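Local coordinates for 2-oxoglutarate (2OG) and Fe(II)-dependent oxygenase superfamily protein (PDB 6KWA) that probably catalyses the irreversible 2-oxoglutarate-dependent oxidation of the plant hormone indole-3-acetic acid to inactive 2-oxoindole-3-acetic acid, ending its action as an auxin, at residues A[168-173]-A[211-216]; A[26-31]-A[224-229]; A[81-86]-A[150-155]; A[177-182]-A[239-244]; A[185-190]-A[198-203]. All coordinates share one frame; numbering follows the deposited sequence.

Interaction 1: A[168-173]-A[211-216]. With MG (magnesium ion), chain D.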
# COMPACT_ATOMS: atom_id res chain seq x y z
N LEU A 168 -13.54 -8.44 -0.35
CA LEU A 168 -13.30 -7.57 0.80
C LEU A 168 -12.19 -8.07 1.75
O LEU A 168 -12.16 -9.25 2.10
CB LEU A 168 -14.62 -7.42 1.55
CG LEU A 168 -14.86 -6.33 2.59
CD1 LEU A 168 -14.98 -4.98 1.90
CD2 LEU A 168 -16.08 -6.62 3.43
N HIS A 169 -11.25 -7.20 2.12
CA HIS A 169 -10.15 -7.60 3.01
C HIS A 169 -9.54 -6.42 3.79
O HIS A 169 -9.86 -5.25 3.52
CB HIS A 169 -9.06 -8.32 2.21
CG HIS A 169 -8.32 -7.43 1.26
ND1 HIS A 169 -8.90 -6.90 0.13
CD2 HIS A 169 -7.03 -6.99 1.27
CE1 HIS A 169 -8.00 -6.17 -0.52
NE2 HIS A 169 -6.86 -6.21 0.16
N THR A 170 -8.71 -6.73 4.79
CA THR A 170 -7.85 -5.73 5.44
C THR A 170 -6.40 -6.09 5.13
O THR A 170 -6.07 -7.28 5.11
CB THR A 170 -8.05 -5.66 6.96
OG1 THR A 170 -7.55 -6.85 7.58
CG2 THR A 170 -9.50 -5.47 7.34
N ASP A 171 -5.53 -5.11 4.89
CA ASP A 171 -4.12 -5.47 4.73
C ASP A 171 -3.55 -5.86 6.08
O ASP A 171 -4.10 -5.49 7.13
CB ASP A 171 -3.28 -4.34 4.10
CG ASP A 171 -3.93 -3.72 2.87
OD1 ASP A 171 -4.59 -4.45 2.09
OD2 ASP A 171 -3.71 -2.52 2.63
N SER A 172 -2.49 -6.66 6.08
CA SER A 172 -2.01 -7.23 7.33
C SER A 172 -0.87 -6.41 7.94
O SER A 172 -0.54 -6.58 9.13
CB SER A 172 -1.52 -8.66 7.10
OG SER A 172 -0.44 -8.64 6.18
N GLY A 173 -0.29 -5.52 7.13
CA GLY A 173 0.86 -4.74 7.58
C GLY A 173 0.43 -3.51 8.34
O GLY A 173 -0.70 -3.42 8.85
N LEU A 211 -4.45 2.01 6.29
CA LEU A 211 -3.78 1.38 7.41
C LEU A 211 -4.19 -0.09 7.44
O LEU A 211 -5.20 -0.45 6.85
CB LEU A 211 -4.14 2.11 8.71
CG LEU A 211 -3.47 3.49 8.83
CD1 LEU A 211 -4.12 4.57 7.97
CD2 LEU A 211 -3.44 3.91 10.28
N GLY A 212 -3.36 -0.95 8.04
CA GLY A 212 -3.66 -2.37 8.09
C GLY A 212 -3.70 -2.94 9.51
O GLY A 212 -3.63 -2.20 10.51
N ASP A 213 -3.79 -4.27 9.60
CA ASP A 213 -3.91 -4.97 10.89
C ASP A 213 -2.83 -4.59 11.90
O ASP A 213 -3.10 -4.43 13.08
CB ASP A 213 -3.91 -6.48 10.67
CG ASP A 213 -5.16 -6.99 9.92
OD1 ASP A 213 -6.22 -6.30 9.91
OD2 ASP A 213 -5.06 -8.10 9.32
N MET A 214 -1.60 -4.40 11.43
CA MET A 214 -0.49 -4.08 12.33
C MET A 214 -0.65 -2.73 12.97
O MET A 214 -0.13 -2.50 14.06
CB MET A 214 0.82 -4.13 11.57
CG MET A 214 2.01 -4.52 12.37
SD MET A 214 1.88 -6.20 13.05
CE MET A 214 1.17 -7.12 11.70
N ALA A 215 -1.36 -1.82 12.31
CA ALA A 215 -1.51 -0.48 12.85
C ALA A 215 -2.54 -0.47 13.99
O ALA A 215 -2.38 0.23 14.99
CB ALA A 215 -1.90 0.51 11.74
N THR A 216 -3.60 -1.27 13.84
CA THR A 216 -4.60 -1.40 14.87
C THR A 216 -3.99 -2.04 16.12
O THR A 216 -4.21 -1.58 17.23
CB THR A 216 -5.80 -2.25 14.38
OG1 THR A 216 -6.30 -1.71 13.15
CG2 THR A 216 -6.93 -2.27 15.42
MG MG D . -5.51 -4.13 -0.04
O HOH W 1 -6.74 -2.59 5.99
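The carboxylate of Asp213 is met by Thr170, whose OG1 donates to OD1 at 2.7 Å on the syn side, 27° out of the carboxylate plane; Asn225 ND2 bonds to this same OD1. Thr170 reaches it because its OG1 stands between its own backbone N and carbonyl carbon (chi1 69°). Another carboxylate, that of Asp171, uses OD1 as a magnesium ligand, while OD2 is held by Asn210 and Thr176, so the group has little freedom to turn. His169 NE2 binds the same ion at 2.5 Å, and its ring meets that of His228, the third protein ligand, with the planes at about 50°. His169 and Asp171 form the His-X-Asp part of the facial triad of Fe(II)/2-oxoglutarate oxygenases, with magnesium here at the place of the iron. Farther along the chain, Asp213 N donates to Asp171 O (2.8 Å) and Met214 N to Gly173 O (2.9 Å), employing N-H groups of a helix's first turn. The Met214 chain, bent at chi2 and chi3, brings CE to 3.1 Å from Ser172 O. A water accepts from Asp171 N and donates to Leu211 O. Gly212 is the N-cap of helix 213-218, which follows directly on strand 207-211, so the loop leaving metal-binding strand 164-169 is fastened to the start of that helix.

Interaction 2: A[26-31]-A[224-229]. With MG (magnesium ion), chain D.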
# COMPACT_ATOMS: atom_id res chain seq x y z
N TRP A 26 -11.50 6.52 9.39
CA TRP A 26 -11.68 5.84 8.11
C TRP A 26 -10.62 4.78 7.79
O TRP A 26 -10.84 3.92 6.95
CB TRP A 26 -11.67 6.86 6.98
CG TRP A 26 -12.67 7.94 7.15
CD1 TRP A 26 -12.42 9.24 7.47
CD2 TRP A 26 -14.09 7.81 7.03
NE1 TRP A 26 -13.62 9.94 7.53
CE2 TRP A 26 -14.65 9.08 7.27
CE3 TRP A 26 -14.94 6.73 6.74
CZ2 TRP A 26 -16.03 9.31 7.22
CZ3 TRP A 26 -16.32 6.97 6.68
CH2 TRP A 26 -16.84 8.24 6.93
N GLY A 27 -9.45 4.89 8.41
CA GLY A 27 -8.38 3.94 8.16
C GLY A 27 -7.70 4.12 6.82
O GLY A 27 -6.88 3.30 6.40
N CYS A 28 -7.99 5.23 6.16
CA CYS A 28 -7.37 5.52 4.88
C CYS A 28 -7.46 6.98 4.57
O CYS A 28 -8.28 7.70 5.14
CB CYS A 28 -8.05 4.70 3.77
SG CYS A 28 -9.84 4.98 3.66
N PHE A 29 -6.61 7.42 3.66
CA PHE A 29 -6.67 8.79 3.17
C PHE A 29 -5.84 8.92 1.92
O PHE A 29 -4.93 8.15 1.70
CB PHE A 29 -6.20 9.80 4.24
CG PHE A 29 -4.84 9.53 4.78
CD1 PHE A 29 -3.73 10.20 4.28
CD2 PHE A 29 -4.67 8.65 5.84
CE1 PHE A 29 -2.48 9.97 4.80
CE2 PHE A 29 -3.41 8.39 6.35
CZ PHE A 29 -2.31 9.07 5.85
N ARG A 30 -6.13 9.95 1.16
CA ARG A 30 -5.40 10.24 -0.05
C ARG A 30 -4.34 11.27 0.32
O ARG A 30 -4.56 12.05 1.25
CB ARG A 30 -6.39 10.78 -1.10
CG ARG A 30 -5.92 10.82 -2.55
CD ARG A 30 -7.07 11.33 -3.48
NE ARG A 30 -8.00 10.29 -3.90
CZ ARG A 30 -9.29 10.22 -3.57
NH1 ARG A 30 -9.85 11.14 -2.78
NH2 ARG A 30 -10.04 9.22 -4.03
N VAL A 31 -3.17 11.25 -0.32
CA VAL A 31 -2.22 12.33 -0.13
C VAL A 31 -1.96 13.04 -1.46
O VAL A 31 -1.94 12.42 -2.54
CB VAL A 31 -0.88 11.87 0.49
CG1 VAL A 31 -1.10 11.48 1.95
CG2 VAL A 31 -0.22 10.72 -0.31
N CYS A 224 -7.79 2.51 12.48
CA CYS A 224 -8.69 1.63 11.73
C CYS A 224 -8.01 0.79 10.64
O CYS A 224 -7.44 1.33 9.68
CB CYS A 224 -9.79 2.46 11.09
SG CYS A 224 -10.95 1.43 10.13
N ASN A 225 -8.00 -0.53 10.79
CA ASN A 225 -7.48 -1.35 9.69
C ASN A 225 -8.58 -1.51 8.64
O ASN A 225 -9.42 -2.41 8.71
CB ASN A 225 -6.97 -2.70 10.20
CG ASN A 225 -8.02 -3.46 11.01
OD1 ASN A 225 -8.93 -2.86 11.59
ND2 ASN A 225 -7.90 -4.79 11.03
N VAL A 226 -8.59 -0.61 7.66
CA VAL A 226 -9.77 -0.48 6.82
C VAL A 226 -10.07 -1.71 5.94
O VAL A 226 -9.16 -2.38 5.40
CB VAL A 226 -9.68 0.79 5.93
CG1 VAL A 226 -8.56 0.68 4.91
CG2 VAL A 226 -11.06 1.07 5.27
N LYS A 227 -11.36 -1.99 5.80
CA LYS A 227 -11.82 -3.07 4.95
C LYS A 227 -12.03 -2.50 3.56
O LYS A 227 -12.78 -1.54 3.38
CB LYS A 227 -13.12 -3.70 5.45
CG LYS A 227 -13.09 -4.30 6.86
CD LYS A 227 -14.48 -4.88 7.19
CE LYS A 227 -14.56 -5.58 8.53
NZ LYS A 227 -14.51 -4.59 9.66
N HIS A 228 -11.40 -3.11 2.57
CA HIS A 228 -11.53 -2.58 1.23
C HIS A 228 -11.59 -3.68 0.16
O HIS A 228 -11.21 -4.83 0.39
CB HIS A 228 -10.37 -1.61 0.94
CG HIS A 228 -9.01 -2.20 1.14
ND1 HIS A 228 -8.47 -2.43 2.39
CD2 HIS A 228 -8.06 -2.57 0.24
CE1 HIS A 228 -7.26 -2.94 2.26
NE2 HIS A 228 -6.98 -3.03 0.97
N ARG A 229 -12.05 -3.28 -1.01
CA ARG A 229 -12.13 -4.19 -2.15
C ARG A 229 -12.11 -3.36 -3.42
O ARG A 229 -12.40 -2.16 -3.39
CB ARG A 229 -13.41 -5.02 -2.12
CG ARG A 229 -14.58 -4.16 -1.77
CD ARG A 229 -15.91 -4.83 -1.99
NE ARG A 229 -16.99 -3.85 -1.89
CZ ARG A 229 -18.28 -4.16 -1.86
NH1 ARG A 229 -18.64 -5.43 -1.92
NH2 ARG A 229 -19.19 -3.21 -1.77
MG MG D . -5.51 -4.13 -0.04
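Val226, whose isopropyl group packs against the backbone carbonyls of Trp26 and Gly27, accepts a hydrogen bond at its O from His228 ND1 (3.1 Å, N-H...O angle 154°). The O lies in the imidazole plane, although the N-H comes from above the carbonyl plane. With ND1 engaged in this way, NE2 is turned to the magnesium ion, which it binds at 2.1 Å, and the ring's rotation is fixed from two corners. Across the contact, Val226 CG2 sits 3.3 Å from Trp26 O, and CG1 lies 3.5 Å from Gly27 O and also packs against Cys28 CB. The placing follows from chi1 of 66°, which puts CG1 between the backbone N and the carbonyl carbon. Gly27, just past helix 12-25, is the first residue to leave helical backbone angles, with a positive phi, and here the N-terminal part of the chain presses on the loop that leads into strand 228-231 of the double-stranded beta-helix. Gly27 CA is 3.2 Å from Cys224 O, and any CB would collide with that oxygen and with Val226 CB. Cys224 CB packs on the same glycine at 3.6 Å from Gly27 CA. Val226 also touches Asn210 and Ala189, while the indole of Trp26 meets the Phe198 ring edge-to-face.

Interaction 3: A[81-86]-A[150-155]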
# COMPACT_ATOMS: atom_id res chain seq x y z
N TYR A 81 -6.68 -11.72 -11.35
CA TYR A 81 -5.57 -11.05 -10.69
C TYR A 81 -4.24 -11.71 -10.96
O TYR A 81 -4.11 -12.93 -10.79
CB TYR A 81 -5.87 -11.04 -9.18
CG TYR A 81 -4.80 -10.46 -8.27
CD1 TYR A 81 -4.43 -9.13 -8.35
CD2 TYR A 81 -4.19 -11.26 -7.29
CE1 TYR A 81 -3.47 -8.59 -7.50
CE2 TYR A 81 -3.21 -10.72 -6.43
CZ TYR A 81 -2.86 -9.39 -6.55
OH TYR A 81 -1.91 -8.83 -5.71
N GLU A 82 -3.26 -10.90 -11.36
CA GLU A 82 -1.88 -11.34 -11.49
C GLU A 82 -0.96 -10.38 -10.70
O GLU A 82 -1.23 -9.17 -10.60
CB GLU A 82 -1.48 -11.40 -12.98
CG GLU A 82 -0.06 -11.92 -13.25
CD GLU A 82 0.29 -11.92 -14.73
OE1 GLU A 82 -0.45 -11.27 -15.52
OE2 GLU A 82 1.33 -12.52 -15.11
N ALA A 83 0.11 -10.89 -10.12
CA ALA A 83 0.94 -10.04 -9.30
C ALA A 83 2.38 -10.48 -9.26
O ALA A 83 2.68 -11.68 -9.34
CB ALA A 83 0.37 -9.95 -7.86
N LEU A 84 3.26 -9.50 -9.11
CA LEU A 84 4.69 -9.68 -8.90
C LEU A 84 5.09 -8.87 -7.68
O LEU A 84 4.43 -7.89 -7.31
CB LEU A 84 5.51 -9.22 -10.12
CG LEU A 84 5.42 -9.96 -11.46
CD1 LEU A 84 5.54 -9.01 -12.63
CD2 LEU A 84 6.56 -10.97 -11.50
N GLY A 85 6.19 -9.24 -7.04
CA GLY A 85 6.64 -8.42 -5.94
C GLY A 85 7.92 -8.84 -5.28
O GLY A 85 8.51 -9.87 -5.59
N LEU A 86 8.35 -8.02 -4.32
CA LEU A 86 9.62 -8.26 -3.67
C LEU A 86 9.50 -7.84 -2.23
O LEU A 86 8.79 -6.88 -1.89
CB LEU A 86 10.76 -7.54 -4.38
CG LEU A 86 10.91 -6.02 -4.36
CD1 LEU A 86 11.87 -5.58 -3.30
CD2 LEU A 86 11.34 -5.47 -5.68
N ARG A 150 4.64 -4.68 -4.22
CA ARG A 150 3.81 -5.58 -5.00
C ARG A 150 3.17 -4.83 -6.15
O ARG A 150 2.55 -3.79 -5.95
CB ARG A 150 2.72 -6.22 -4.13
CG ARG A 150 2.07 -7.46 -4.77
CD ARG A 150 1.60 -8.49 -3.73
NE ARG A 150 1.11 -9.72 -4.34
CZ ARG A 150 1.92 -10.70 -4.78
NH1 ARG A 150 3.22 -10.55 -4.71
NH2 ARG A 150 1.42 -11.80 -5.32
N ILE A 151 3.28 -5.38 -7.36
CA ILE A 151 2.64 -4.73 -8.50
C ILE A 151 1.59 -5.68 -9.01
O ILE A 151 1.76 -6.90 -9.02
CB ILE A 151 3.64 -4.38 -9.61
CG1 ILE A 151 4.36 -5.63 -10.13
CG2 ILE A 151 4.66 -3.38 -9.09
CD1 ILE A 151 5.43 -5.31 -11.18
N ASN A 152 0.48 -5.10 -9.44
CA ASN A 152 -0.70 -5.88 -9.70
C ASN A 152 -1.22 -5.62 -11.10
O ASN A 152 -1.14 -4.49 -11.57
CB ASN A 152 -1.76 -5.52 -8.66
CG ASN A 152 -1.21 -5.51 -7.23
OD1 ASN A 152 -0.92 -6.56 -6.67
ND2 ASN A 152 -1.05 -4.32 -6.65
N LYS A 153 -1.74 -6.67 -11.75
CA LYS A 153 -2.44 -6.57 -13.05
C LYS A 153 -3.83 -7.16 -12.92
O LYS A 153 -3.97 -8.37 -12.65
CB LYS A 153 -1.67 -7.29 -14.15
CG LYS A 153 -2.38 -7.34 -15.51
CD LYS A 153 -1.42 -7.71 -16.65
CE LYS A 153 -2.13 -8.32 -17.85
NZ LYS A 153 -1.19 -8.34 -19.02
N TYR A 154 -4.86 -6.33 -13.06
CA TYR A 154 -6.23 -6.84 -12.97
C TYR A 154 -6.77 -7.02 -14.37
O TYR A 154 -6.68 -6.08 -15.19
CB TYR A 154 -7.16 -5.90 -12.17
CG TYR A 154 -6.68 -5.75 -10.78
CD1 TYR A 154 -7.11 -6.62 -9.80
CD2 TYR A 154 -5.73 -4.78 -10.46
CE1 TYR A 154 -6.64 -6.52 -8.53
CE2 TYR A 154 -5.24 -4.67 -9.19
CZ TYR A 154 -5.70 -5.53 -8.24
OH TYR A 154 -5.18 -5.39 -6.99
N HIS A 155 -7.33 -8.19 -14.65
CA HIS A 155 -7.96 -8.37 -15.92
C HIS A 155 -9.47 -8.60 -15.81
O HIS A 155 -9.92 -9.67 -15.39
CB HIS A 155 -7.34 -9.56 -16.62
CG HIS A 155 -7.92 -9.79 -17.99
ND1 HIS A 155 -7.95 -11.04 -18.58
CD2 HIS A 155 -8.50 -8.93 -18.86
CE1 HIS A 155 -8.52 -10.92 -19.77
NE2 HIS A 155 -8.85 -9.66 -19.98
O HOH W 2 0.34 -10.83 -18.05
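At the outer edge of the larger sheet, strand 81-86 runs antiparallel to strand 150-155, and the Tyr81 side chain reaches across to Asn152 and Tyr154, two residues of the 2-oxoglutarate site. Tyr81 OH donates to Asn152 OD1 at 2.7 Å and takes a weak bond from Arg150 NE. Its CG is anti to the backbone N (chi1 176°), which lays the ring beside that of Tyr154, Tyr81 CD1 3.4 Å from Tyr154 CE1, with planes at 34°. An alanine in place of Tyr81 would probably leave Asn152 OD1 without this donor and the Tyr154 ring freer to shift. This is the flank of the double-stranded beta-helix; Asn152 ND2 bonds onward to Ser240. Ala83 CB lies over one face of the Arg150 guanidinium, 3.3 Å from NH2, whose neighbour NH1 is held by Gly70 O. Paired backbone bonds join Glu82 to Lys153 and Leu84 to Ile151. On the face carrying these four side chains Leu84 CB packs on Ile151 CG1 (3.8 Å), and a water links Glu82 OE1 to Lys153 NZ, while Glu82 OE2 forms a salt bridge with Lys59.

Interaction 4: A[177-182]-A[239-244]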
# COMPACT_ATOMS: atom_id res chain seq x y z
N ILE A 177 0.88 2.11 0.75
CA ILE A 177 0.82 3.23 -0.19
C ILE A 177 0.43 2.70 -1.57
O ILE A 177 1.13 1.87 -2.14
CB ILE A 177 2.16 3.99 -0.26
CG1 ILE A 177 2.51 4.50 1.15
CG2 ILE A 177 2.10 5.13 -1.29
CD1 ILE A 177 3.70 5.34 1.24
N LEU A 178 -0.70 3.15 -2.09
CA LEU A 178 -1.18 2.58 -3.35
C LEU A 178 -1.14 3.63 -4.46
O LEU A 178 -1.79 4.67 -4.36
CB LEU A 178 -2.62 2.04 -3.19
CG LEU A 178 -3.25 1.42 -4.47
CD1 LEU A 178 -2.67 0.03 -4.73
CD2 LEU A 178 -4.76 1.33 -4.37
N GLN A 179 -0.39 3.35 -5.52
CA GLN A 179 -0.48 4.11 -6.75
C GLN A 179 -1.48 3.37 -7.62
O GLN A 179 -1.18 2.29 -8.14
CB GLN A 179 0.90 4.25 -7.45
CG GLN A 179 0.88 5.04 -8.77
CD GLN A 179 2.24 5.11 -9.46
OE1 GLN A 179 3.27 5.06 -8.81
NE2 GLN A 179 2.24 5.18 -10.79
N ASP A 180 -2.69 3.89 -7.73
CA ASP A 180 -3.77 3.14 -8.35
C ASP A 180 -3.78 3.51 -9.85
O ASP A 180 -3.06 4.39 -10.25
CB ASP A 180 -5.10 3.47 -7.68
CG ASP A 180 -6.17 2.44 -7.97
OD1 ASP A 180 -5.90 1.52 -8.76
OD2 ASP A 180 -7.30 2.57 -7.45
N ASP A 181 -4.57 2.82 -10.67
CA ASP A 181 -4.61 3.13 -12.10
C ASP A 181 -5.54 4.31 -12.39
O ASP A 181 -6.77 4.17 -12.26
CB ASP A 181 -5.05 1.89 -12.90
CG ASP A 181 -4.74 2.01 -14.39
OD1 ASP A 181 -4.50 3.14 -14.88
OD2 ASP A 181 -4.68 0.95 -15.06
N GLU A 182 -4.99 5.47 -12.77
CA GLU A 182 -5.78 6.69 -12.97
C GLU A 182 -6.92 6.51 -13.99
O GLU A 182 -7.92 7.23 -13.95
CB GLU A 182 -4.90 7.87 -13.41
CG GLU A 182 -4.19 7.73 -14.76
CD GLU A 182 -2.97 6.82 -14.72
OE1 GLU A 182 -3.01 5.81 -13.98
OE2 GLU A 182 -1.96 7.13 -15.39
N TYR A 239 -3.79 -1.61 -13.71
CA TYR A 239 -2.49 -1.83 -13.10
C TYR A 239 -2.36 -1.00 -11.84
O TYR A 239 -2.70 0.16 -11.86
CB TYR A 239 -1.37 -1.46 -14.07
CG TYR A 239 -1.37 -2.27 -15.35
CD1 TYR A 239 -0.69 -3.48 -15.43
CD2 TYR A 239 -2.08 -1.83 -16.46
CE1 TYR A 239 -0.70 -4.22 -16.59
CE2 TYR A 239 -2.09 -2.57 -17.64
CZ TYR A 239 -1.40 -3.76 -17.70
OH TYR A 239 -1.40 -4.50 -18.86
N SER A 240 -1.87 -1.57 -10.75
CA SER A 240 -1.67 -0.79 -9.52
C SER A 240 -0.33 -1.16 -8.90
O SER A 240 0.19 -2.28 -9.11
CB SER A 240 -2.81 -1.00 -8.53
OG SER A 240 -2.72 -2.25 -7.88
N ILE A 241 0.25 -0.20 -8.20
CA ILE A 241 1.50 -0.45 -7.49
C ILE A 241 1.27 -0.25 -6.00
O ILE A 241 0.87 0.86 -5.59
CB ILE A 241 2.60 0.51 -7.94
CG1 ILE A 241 2.67 0.55 -9.47
CG2 ILE A 241 3.88 0.14 -7.27
CD1 ILE A 241 3.31 1.85 -10.03
N ALA A 242 1.54 -1.28 -5.19
CA ALA A 242 1.33 -1.17 -3.73
C ALA A 242 2.63 -1.34 -2.99
O ALA A 242 3.45 -2.21 -3.34
CB ALA A 242 0.32 -2.20 -3.25
N SER A 243 2.86 -0.48 -2.00
CA SER A 243 4.05 -0.60 -1.16
C SER A 243 3.62 -0.75 0.28
O SER A 243 2.97 0.13 0.81
CB SER A 243 4.97 0.59 -1.32
OG SER A 243 5.22 0.86 -2.68
N PHE A 244 3.96 -1.87 0.90
CA PHE A 244 3.48 -2.19 2.24
C PHE A 244 4.56 -1.98 3.28
O PHE A 244 5.60 -2.62 3.22
CB PHE A 244 3.02 -3.64 2.34
CG PHE A 244 1.96 -4.03 1.35
CD1 PHE A 244 0.62 -3.77 1.62
CD2 PHE A 244 2.28 -4.71 0.19
CE1 PHE A 244 -0.36 -4.16 0.73
CE2 PHE A 244 1.29 -5.11 -0.70
CZ PHE A 244 -0.02 -4.83 -0.43
O HOH W 3 3.55 2.37 -4.11
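Beyond the end of strand 175-179, the Asp181 side chain bonds to the backbone of Tyr239. Its CB lies 3.1 Å from Tyr239 O; CG stands anti to the backbone N (chi1 -164°) and carries OD2 to Tyr239 N, which donates to it at 3.0 Å from the anti side, 28° out of the carboxylate plane. OD1 turns to Lys45 in a salt bridge and accepts from Asn183 N. An alanine here would probably leave Tyr239 N without its acceptor, Lys45 with one carboxylate fewer, and the loop after strand 175-179 less firmly tied. One residue earlier, Asp180 OD1 accepts from Asp181 N and pairs with Arg238. Farther in, true antiparallel pairing takes over: Ile177 and Gln179 exchange backbone bonds with Ser243 and Ile241 respectively, for example Gln179 N to Ile241 O at 2.8 Å. The Gln179 and Ile241 side chains run side by side, Ile241 CD1 reaching 3.4 Å from OE1 of Gln179, whose amide is held by Tyr115 OH and Met41 O. On the other face Leu178 CD1 lies 4.0 Å from Ala242 CB and 3.9 Å from Ser240 OG, a hydroxyl bonded to Asn152 ND2. A water joins Ile177 O to Ser243 OG. These are central strands of the double-stranded beta-helix, and Ser240, with Arg238, forms the Arg-X-Ser element that binds 2-oxoglutarate in this family.

Interaction 5: A[185-190]-A[198-203]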
# COMPACT_ATOMS: atom_id res chain seq x y z
N GLY A 185 -9.69 2.57 -11.79
CA GLY A 185 -10.18 2.73 -10.42
C GLY A 185 -11.33 1.79 -10.06
O GLY A 185 -11.61 0.83 -10.77
N GLY A 186 -11.99 2.07 -8.94
CA GLY A 186 -13.08 1.23 -8.49
C GLY A 186 -12.85 0.66 -7.11
O GLY A 186 -13.71 -0.05 -6.57
N LEU A 187 -11.69 0.99 -6.53
CA LEU A 187 -11.39 0.63 -5.16
C LEU A 187 -12.50 1.16 -4.27
O LEU A 187 -12.98 2.28 -4.47
CB LEU A 187 -10.03 1.18 -4.76
CG LEU A 187 -9.60 1.05 -3.30
CD1 LEU A 187 -9.36 -0.40 -2.95
CD2 LEU A 187 -8.33 1.84 -3.14
N GLU A 188 -12.91 0.37 -3.27
CA GLU A 188 -13.94 0.80 -2.34
C GLU A 188 -13.67 0.28 -0.96
O GLU A 188 -13.06 -0.76 -0.80
CB GLU A 188 -15.31 0.25 -2.76
CG GLU A 188 -16.21 1.19 -3.49
CD GLU A 188 -17.57 0.57 -3.73
OE1 GLU A 188 -17.71 -0.67 -3.52
OE2 GLU A 188 -18.50 1.32 -4.11
N ALA A 189 -14.20 0.98 0.04
CA ALA A 189 -13.88 0.69 1.43
C ALA A 189 -15.11 0.76 2.30
O ALA A 189 -16.01 1.57 2.06
CB ALA A 189 -12.84 1.65 1.96
N MET A 190 -15.13 -0.07 3.33
CA MET A 190 -16.25 -0.09 4.24
C MET A 190 -16.11 0.96 5.33
O MET A 190 -15.05 1.07 5.96
CB MET A 190 -16.39 -1.46 4.89
CG MET A 190 -17.67 -1.60 5.71
SD MET A 190 -17.83 -3.24 6.43
CE MET A 190 -18.11 -4.18 4.94
N PHE A 198 -17.85 3.39 0.51
CA PHE A 198 -17.53 4.61 -0.20
C PHE A 198 -16.38 4.29 -1.16
O PHE A 198 -15.63 3.33 -0.93
CB PHE A 198 -17.18 5.74 0.77
CG PHE A 198 -16.01 5.44 1.66
CD1 PHE A 198 -14.73 5.84 1.30
CD2 PHE A 198 -16.19 4.78 2.87
CE1 PHE A 198 -13.65 5.58 2.13
CE2 PHE A 198 -15.13 4.51 3.70
CZ PHE A 198 -13.84 4.90 3.33
N PRO A 199 -16.29 5.01 -2.30
CA PRO A 199 -15.27 4.76 -3.32
C PRO A 199 -13.95 5.47 -3.04
O PRO A 199 -13.94 6.52 -2.41
CB PRO A 199 -15.91 5.33 -4.59
CG PRO A 199 -16.71 6.49 -4.08
CD PRO A 199 -17.20 6.11 -2.69
N ILE A 200 -12.84 4.89 -3.49
CA ILE A 200 -11.57 5.58 -3.47
C ILE A 200 -11.14 5.74 -4.94
O ILE A 200 -10.42 4.90 -5.49
CB ILE A 200 -10.53 4.82 -2.64
CG1 ILE A 200 -11.08 4.58 -1.22
CG2 ILE A 200 -9.18 5.56 -2.60
CD1 ILE A 200 -10.17 3.76 -0.34
N ASP A 201 -11.60 6.82 -5.56
CA ASP A 201 -11.35 7.08 -6.97
C ASP A 201 -9.89 7.46 -7.17
O ASP A 201 -9.30 8.12 -6.32
CB ASP A 201 -12.27 8.19 -7.48
CG ASP A 201 -13.75 7.79 -7.43
OD1 ASP A 201 -14.06 6.59 -7.58
OD2 ASP A 201 -14.58 8.69 -7.20
N PRO A 202 -9.29 7.02 -8.29
CA PRO A 202 -7.88 7.32 -8.60
C PRO A 202 -7.66 8.75 -9.09
O PRO A 202 -7.56 8.95 -10.30
CB PRO A 202 -7.55 6.32 -9.70
CG PRO A 202 -8.84 6.17 -10.43
CD PRO A 202 -9.94 6.27 -9.38
N LEU A 203 -7.53 9.72 -8.19
CA LEU A 203 -7.31 11.10 -8.61
C LEU A 203 -5.86 11.29 -9.07
O LEU A 203 -4.91 10.95 -8.34
CB LEU A 203 -7.68 12.04 -7.46
CG LEU A 203 -9.17 11.94 -7.11
CD1 LEU A 203 -9.58 12.94 -6.03
CD2 LEU A 203 -10.09 12.06 -8.32
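Three backbone hydrogen bonds knit Leu187 and Ala189 to Phe198 and Ile200. Ala189 and Phe198 bond to each other in both directions, with Ala189 N to Phe198 O at 2.9 Å; Ile200 N donates to Leu187 O at 2.8 Å. Apolar packing gathers on one face. Leu187 and Ile200 lie side by side, CD2 of Leu187 touching CB of Ile200 at 3.7 Å, and Ile200 CD1 reaches on to Ala189 CB. A CH-pi contact completes this row: Ala189 CB stands over the face of the Phe198 ring, 4.1 Å from its centroid, because Phe198 CG lies between its own N and carbonyl carbon (chi1 60°) and tips the ring back across the neighbouring strand. The two strands form a beta hairpin at the margin of the smaller sheet of the double-stranded beta-helix, with Leu187 also touching His228. On the opposite face Glu188 CG lies 3.4 Å from Phe198 O, and its OE1 makes a long, weak ion pair with Arg229. At the open end of the hairpin, Pro202, centre of an inverse gamma turn, sets its CG 3.7 Å from Gly185 CA, where a CB on the glycine would strike Pro202 CD.

Interactions 1 and 2 together supply all three protein ligands of the magnesium ion and touch directly, Leu211 N lying 2.8 Å from Gly27 O; their centres are 9 Å apart. Interactions 3 and 4 share the larger sheet through adjacent strands, Asn152 N lying 2.9 Å from Ser240 O, and between them bring three of the residues that bind 2-oxoglutarate, which is not bound here. Interaction 5 touches both groups: Met190 N is 2.8 Å from Lys227 O of interaction 2, and Leu187 CD2 is 3.8 Å from Leu178 CD2 of interaction 4. Interaction 3 is the most removed from the metal contacts, its centre about 19 Å from that of interaction 1, yet the Tyr154 side chain comes within about 7 Å of the ion.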